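Local coordinates for protein 1-phosphatidylinositol 4,5-bisphosphate phosphodiesterase (PDB 6IRB) that belongs to the phosphoinositide phospholipase C-beta family and is represented here by a long helical segment that folds back on itself as an antiparallel hairpin, at residues A[127-141]-A[174-186]. The protein carries 2 engineered substitutions. Residues are numbered along the deposited sequence; the frame is centred on the assembly and turned at random.
Sequences HARDIKDLNAKQAKM and RFMEEKKQIGVKQ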
loop_
_atom_site.group_PDB
_atom_site.type_symbol
_atom_site.label_atom_id
_atom_site.label_comp_id
_atom_site.label_asym_id
_atom_site.label_seq_id
_atom_site.Cartn_x
_atom_site.Cartn_y
_atom_site.Cartn_z
ATOM N N HIS A 127 -37.887 -6.921 -33.483
ATOM C CA HIS A 127 -39.294 -6.537 -33.578
ATOM C C HIS A 127 -39.653 -6.068 -34.981
ATOM O O HIS A 127 -40.761 -6.331 -35.460
ATOM C CB HIS A 127 -39.598 -5.420 -32.579
ATOM C CG HIS A 127 -39.890 -5.901 -31.195
ATOM N ND1 HIS A 127 -39.875 -7.234 -30.847
ATOM C CD2 HIS A 127 -40.199 -5.221 -30.065
ATOM C CE1 HIS A 127 -40.166 -7.355 -29.563
ATOM N NE2 HIS A 127 -40.365 -6.148 -29.063
ATOM N N ALA A 128 -38.716 -5.402 -35.662
ATOM C CA ALA A 128 -38.996 -4.863 -36.987
ATOM C C ALA A 128 -39.039 -5.969 -38.031
ATOM O O ALA A 128 -39.868 -5.931 -38.947
ATOM C CB ALA A 128 -37.945 -3.815 -37.362
ATOM N N ARG A 129 -38.151 -6.959 -37.899
ATOM C CA ARG A 129 -38.159 -8.126 -38.778
ATOM C C ARG A 129 -39.510 -8.821 -38.749
ATOM O O ARG A 129 -40.063 -9.190 -39.792
ATOM C CB ARG A 129 -37.076 -9.098 -38.328
ATOM C CG ARG A 129 -35.744 -8.878 -38.981
ATOM C CD ARG A 129 -34.651 -9.574 -38.171
ATOM N NE ARG A 129 -33.366 -8.868 -38.153
ATOM C CZ ARG A 129 -32.704 -8.397 -39.211
ATOM N NH1 ARG A 129 -33.175 -8.533 -40.445
ATOM N NH2 ARG A 129 -31.545 -7.777 -39.023
ATOM N N ASP A 130 -40.037 -9.034 -37.548
ATOM C CA ASP A 130 -41.348 -9.646 -37.384
ATOM C C ASP A 130 -42.393 -8.953 -38.246
ATOM O O ASP A 130 -43.173 -9.609 -38.947
ATOM C CB ASP A 130 -41.734 -9.615 -35.910
ATOM C CG ASP A 130 -40.841 -10.506 -35.074
ATOM O OD1 ASP A 130 -40.343 -11.516 -35.627
ATOM O OD2 ASP A 130 -40.626 -10.190 -33.879
ATOM N N ILE A 131 -42.419 -7.620 -38.204
ATOM C CA ILE A 131 -43.427 -6.879 -38.954
ATOM C C ILE A 131 -43.225 -7.012 -40.455
ATOM O O ILE A 131 -44.188 -7.245 -41.190
ATOM C CB ILE A 131 -43.421 -5.405 -38.519
ATOM C CG1 ILE A 131 -43.390 -5.319 -36.986
ATOM C CG2 ILE A 131 -44.574 -4.658 -39.155
ATOM C CD1 ILE A 131 -43.740 -3.954 -36.417
ATOM N N LYS A 132 -41.988 -6.906 -40.941
ATOM C CA LYS A 132 -41.760 -7.179 -42.357
ATOM C C LYS A 132 -42.235 -8.585 -42.683
ATOM O O LYS A 132 -43.022 -8.787 -43.613
ATOM C CB LYS A 132 -40.299 -7.002 -42.755
ATOM C CG LYS A 132 -40.175 -7.063 -44.273
ATOM C CD LYS A 132 -39.671 -8.393 -44.801
ATOM C CE LYS A 132 -40.046 -8.533 -46.272
ATOM N NZ LYS A 132 -39.756 -9.885 -46.814
ATOM N N ASP A 133 -41.626 -9.581 -42.031
ATOM C CA ASP A 133 -42.046 -10.976 -42.124
ATOM C C ASP A 133 -43.563 -11.109 -42.193
ATOM O O ASP A 133 -44.113 -11.692 -43.131
ATOM C CB ASP A 133 -41.498 -11.752 -40.925
ATOM C CG ASP A 133 -39.998 -11.940 -40.993
ATOM O OD1 ASP A 133 -39.372 -11.408 -41.937
ATOM O OD2 ASP A 133 -39.437 -12.605 -40.097
ATOM N N LEU A 134 -44.242 -10.643 -41.146
ATOM C CA LEU A 134 -45.700 -10.601 -41.153
ATOM C C LEU A 134 -46.246 -9.981 -42.437
ATOM O O LEU A 134 -47.128 -10.554 -43.090
ATOM C CB LEU A 134 -46.208 -9.843 -39.935
ATOM C CG LEU A 134 -47.711 -10.083 -39.841
ATOM C CD1 LEU A 134 -47.994 -11.573 -39.619
ATOM C CD2 LEU A 134 -48.344 -9.223 -38.748
ATOM N N ASN A 135 -45.766 -8.777 -42.781
ATOM C CA ASN A 135 -46.184 -8.104 -44.010
ATOM C C ASN A 135 -46.141 -9.057 -45.191
ATOM O O ASN A 135 -47.120 -9.186 -45.937
ATOM C CB ASN A 135 -45.293 -6.891 -44.286
ATOM C CG ASN A 135 -45.692 -5.668 -43.490
ATOM O OD1 ASN A 135 -46.600 -5.716 -42.661
ATOM N ND2 ASN A 135 -44.996 -4.554 -43.732
ATOM N N ALA A 136 -44.988 -9.704 -45.390
ATOM C CA ALA A 136 -44.858 -10.712 -46.431
ATOM C C ALA A 136 -45.977 -11.744 -46.350
ATOM O O ALA A 136 -46.759 -11.902 -47.295
ATOM C CB ALA A 136 -43.490 -11.385 -46.321
ATOM N N LYS A 137 -46.084 -12.445 -45.215
ATOM C CA LYS A 137 -47.128 -13.459 -45.067
ATOM C C LYS A 137 -48.488 -12.894 -45.454
ATOM O O LYS A 137 -49.240 -13.510 -46.223
ATOM C CB LYS A 137 -47.158 -14.009 -43.640
ATOM C CG LYS A 137 -48.178 -15.133 -43.439
ATOM C CD LYS A 137 -47.971 -15.881 -42.123
ATOM C CE LYS A 137 -49.254 -16.576 -41.642
ATOM N NZ LYS A 137 -50.437 -15.657 -41.539
ATOM N N GLN A 138 -48.804 -11.697 -44.951
ATOM C CA GLN A 138 -50.065 -11.064 -45.317
ATOM C C GLN A 138 -50.132 -10.860 -46.819
ATOM O O GLN A 138 -51.124 -11.217 -47.469
ATOM C CB GLN A 138 -50.229 -9.732 -44.582
ATOM C CG GLN A 138 -50.404 -9.876 -43.072
ATOM C CD GLN A 138 -50.905 -8.606 -42.400
ATOM O OE1 GLN A 138 -50.776 -7.507 -42.940
ATOM N NE2 GLN A 138 -51.495 -8.755 -41.224
ATOM N N ALA A 139 -49.052 -10.348 -47.397
ATOM C CA ALA A 139 -49.041 -10.157 -48.836
ATOM C C ALA A 139 -49.234 -11.483 -49.561
ATOM O O ALA A 139 -50.041 -11.570 -50.495
ATOM C CB ALA A 139 -47.737 -9.488 -49.261
ATOM N N LYS A 140 -48.540 -12.541 -49.121
ATOM C CA LYS A 140 -48.592 -13.794 -49.867
ATOM C C LYS A 140 -49.997 -14.357 -49.920
ATOM O O LYS A 140 -50.444 -14.831 -50.971
ATOM C CB LYS A 140 -47.660 -14.838 -49.270
ATOM C CG LYS A 140 -47.843 -16.192 -49.947
ATOM C CD LYS A 140 -46.808 -16.406 -51.031
ATOM C CE LYS A 140 -47.262 -17.443 -52.041
ATOM N NZ LYS A 140 -46.258 -17.628 -53.129
HETATM N N MSE A 141 -50.704 -14.327 -48.803
HETATM C CA MSE A 141 -52.090 -14.713 -48.850
HETATM C C MSE A 141 -52.869 -13.900 -49.856
HETATM O O MSE A 141 -53.708 -14.449 -50.565
HETATM C CB MSE A 141 -52.719 -14.644 -47.487
HETATM C CG MSE A 141 -54.002 -15.408 -47.486
HETATM SE SE MSE A 141 -54.844 -15.303 -45.780
HETATM C CE MSE A 141 -53.711 -13.944 -44.967
ATOM N N ARG A 174 -58.697 -9.232 -41.046
ATOM C CA ARG A 174 -57.740 -10.149 -40.440
ATOM C C ARG A 174 -56.353 -9.511 -40.415
ATOM O O ARG A 174 -55.630 -9.616 -39.415
ATOM C CB ARG A 174 -57.781 -11.491 -41.180
ATOM C CG ARG A 174 -56.682 -12.495 -40.884
ATOM C CD ARG A 174 -56.497 -13.447 -42.074
ATOM N NE ARG A 174 -55.324 -14.316 -41.951
ATOM C CZ ARG A 174 -55.357 -15.568 -41.490
ATOM N NH1 ARG A 174 -56.508 -16.103 -41.105
ATOM N NH2 ARG A 174 -54.240 -16.284 -41.418
ATOM N N PHE A 175 -55.960 -8.863 -41.521
ATOM C CA PHE A 175 -54.663 -8.195 -41.583
ATOM C C PHE A 175 -54.530 -7.148 -40.498
ATOM O O PHE A 175 -53.462 -6.988 -39.903
ATOM C CB PHE A 175 -54.485 -7.504 -42.931
ATOM C CG PHE A 175 -54.377 -8.439 -44.097
ATOM C CD1 PHE A 175 -54.285 -9.807 -43.911
ATOM C CD2 PHE A 175 -54.360 -7.943 -45.391
ATOM C CE1 PHE A 175 -54.176 -10.658 -44.995
ATOM C CE2 PHE A 175 -54.251 -8.795 -46.480
ATOM C CZ PHE A 175 -54.159 -10.153 -46.280
HETATM N N MSE A 176 -55.601 -6.427 -40.230
HETATM C CA MSE A 176 -55.584 -5.408 -39.200
HETATM C C MSE A 176 -55.557 -5.990 -37.799
HETATM O O MSE A 176 -54.852 -5.471 -36.936
HETATM C CB MSE A 176 -56.752 -4.463 -39.405
HETATM C CG MSE A 176 -56.413 -3.442 -40.471
HETATM SE SE MSE A 176 -57.934 -2.745 -41.442
HETATM C CE MSE A 176 -57.884 -0.890 -40.834
ATOM N N GLU A 177 -56.348 -7.034 -37.547
ATOM C CA GLU A 177 -56.301 -7.666 -36.232
ATOM C C GLU A 177 -54.918 -8.259 -35.975
ATOM O O GLU A 177 -54.347 -8.094 -34.889
ATOM C CB GLU A 177 -57.390 -8.729 -36.108
ATOM C CG GLU A 177 -58.807 -8.234 -36.419
ATOM C CD GLU A 177 -59.095 -6.812 -35.934
ATOM O OE1 GLU A 177 -59.712 -6.652 -34.856
ATOM O OE2 GLU A 177 -58.735 -5.850 -36.650
ATOM N N GLU A 178 -54.378 -8.983 -36.962
ATOM C CA GLU A 178 -52.998 -9.456 -36.887
ATOM C C GLU A 178 -52.040 -8.329 -36.498
ATOM O O GLU A 178 -51.169 -8.502 -35.635
ATOM C CB GLU A 178 -52.581 -10.081 -38.220
ATOM C CG GLU A 178 -52.979 -11.541 -38.388
ATOM C CD GLU A 178 -52.675 -12.093 -39.782
ATOM O OE1 GLU A 178 -52.229 -11.312 -40.652
ATOM O OE2 GLU A 178 -52.852 -13.316 -40.000
ATOM N N LYS A 179 -52.195 -7.161 -37.130
ATOM C CA LYS A 179 -51.330 -6.025 -36.835
ATOM C C LYS A 179 -51.503 -5.538 -35.403
ATOM O O LYS A 179 -50.517 -5.233 -34.719
ATOM C CB LYS A 179 -51.613 -4.894 -37.818
ATOM C CG LYS A 179 -51.005 -5.109 -39.171
ATOM C CD LYS A 179 -49.603 -4.527 -39.238
ATOM C CE LYS A 179 -48.834 -5.105 -40.416
ATOM N NZ LYS A 179 -47.809 -4.161 -40.941
ATOM N N LYS A 180 -52.753 -5.454 -34.938
ATOM C CA LYS A 180 -53.023 -5.073 -33.557
ATOM C C LYS A 180 -52.307 -5.998 -32.584
ATOM O O LYS A 180 -51.675 -5.535 -31.630
ATOM C CB LYS A 180 -54.534 -5.092 -33.310
ATOM C CG LYS A 180 -54.946 -5.476 -31.892
ATOM C CD LYS A 180 -56.388 -5.047 -31.568
ATOM C CE LYS A 180 -57.428 -6.089 -31.990
ATOM N NZ LYS A 180 -58.480 -6.305 -30.935
ATOM N N GLN A 181 -52.404 -7.308 -32.802
ATOM C CA GLN A 181 -51.747 -8.251 -31.904
ATOM C C GLN A 181 -50.232 -8.055 -31.870
ATOM O O GLN A 181 -49.636 -7.967 -30.791
ATOM C CB GLN A 181 -52.113 -9.682 -32.271
ATOM C CG GLN A 181 -53.261 -10.201 -31.427
ATOM C CD GLN A 181 -53.796 -11.526 -31.916
ATOM O OE1 GLN A 181 -53.432 -11.995 -32.995
ATOM N NE2 GLN A 181 -54.685 -12.134 -31.130
ATOM N N ILE A 182 -49.582 -8.007 -33.035
ATOM C CA ILE A 182 -48.127 -7.855 -33.027
ATOM C C ILE A 182 -47.734 -6.520 -32.425
ATOM O O ILE A 182 -46.684 -6.404 -31.780
ATOM C CB ILE A 182 -47.523 -8.026 -34.430
ATOM C CG1 ILE A 182 -46.078 -8.496 -34.298
ATOM C CG2 ILE A 182 -47.536 -6.721 -35.229
ATOM C CD1 ILE A 182 -45.607 -9.419 -35.416
ATOM N N GLY A 183 -48.522 -5.478 -32.685
ATOM C CA GLY A 183 -48.291 -4.222 -31.995
ATOM C C GLY A 183 -48.204 -4.423 -30.497
ATOM O O GLY A 183 -47.338 -3.859 -29.826
ATOM N N VAL A 184 -49.037 -5.316 -29.972
ATOM C CA VAL A 184 -49.224 -5.413 -28.533
ATOM C C VAL A 184 -48.148 -6.279 -27.910
ATOM O O VAL A 184 -47.498 -5.869 -26.941
ATOM C CB VAL A 184 -50.633 -5.953 -28.228
ATOM C CG1 VAL A 184 -50.693 -6.467 -26.813
ATOM C CG2 VAL A 184 -51.682 -4.883 -28.469
ATOM N N LYS A 185 -47.958 -7.494 -28.428
ATOM C CA LYS A 185 -46.907 -8.351 -27.891
ATOM C C LYS A 185 -45.557 -7.636 -27.906
ATOM O O LYS A 185 -44.834 -7.621 -26.899
ATOM C CB LYS A 185 -46.837 -9.649 -28.688
ATOM C CG LYS A 185 -45.587 -10.453 -28.417
ATOM C CD LYS A 185 -45.638 -11.783 -29.148
ATOM C CE LYS A 185 -44.314 -12.546 -29.068
ATOM N NZ LYS A 185 -43.213 -11.821 -29.771
ATOM N N GLN A 186 -45.222 -7.007 -29.041
ATOM C CA GLN A 186 -43.987 -6.233 -29.137
ATOM C C GLN A 186 -43.910 -5.167 -28.060
ATOM O O GLN A 186 -42.853 -4.967 -27.445
ATOM C CB GLN A 186 -43.847 -5.652 -30.541
ATOM C CG GLN A 186 -43.551 -6.777 -31.538
ATOM C CD GLN A 186 -43.111 -6.306 -32.907
ATOM O OE1 GLN A 186 -42.936 -5.110 -33.152
ATOM N NE2 GLN A 186 -42.889 -7.262 -33.805
#
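Q186 and H127 pack together across the two helices: CG of Q186 makes a CH-pi contact 3.7 Å from the centroid of the H127 ring, and its amide stacks nearly parallel to the ring plane. The amide also gives its NE2 to H127 O (2.9 Å), on a lone pair in the carbonyl plane. Some three helical turns away, Q138 repeats the theme: its CB sits over the face of F175, while the extended chain carries NE2 to F175 O (3.0 Å) and to the anti lone pair of E178 OE1 (2.7 Å), bridging backbone carbonyl and carboxylate. F175 O also accepts from K179 N, and M141 CE meets the ring edge of F175. Between these snug patches the middle is less close, L134 CD2 meeting I182 CD1 at 4.3 Å, and K179, bent at chi2 (-90°), hydrogen-bonds through NZ to N135 OD1. On the solvent-exposed side, K137 NZ stands 3.7 Å from E178 OE2, a long salt bridge in a network where R174 NE pairs with that same oxygen. Segments 127-141 and 174-186 run antiparallel (169°, axes 11.0 Å apart at closest) within helices 18-150 and 157-210, the two arms of a coiled-coil hairpin, where H127 also touches A189 and M190 of the latter.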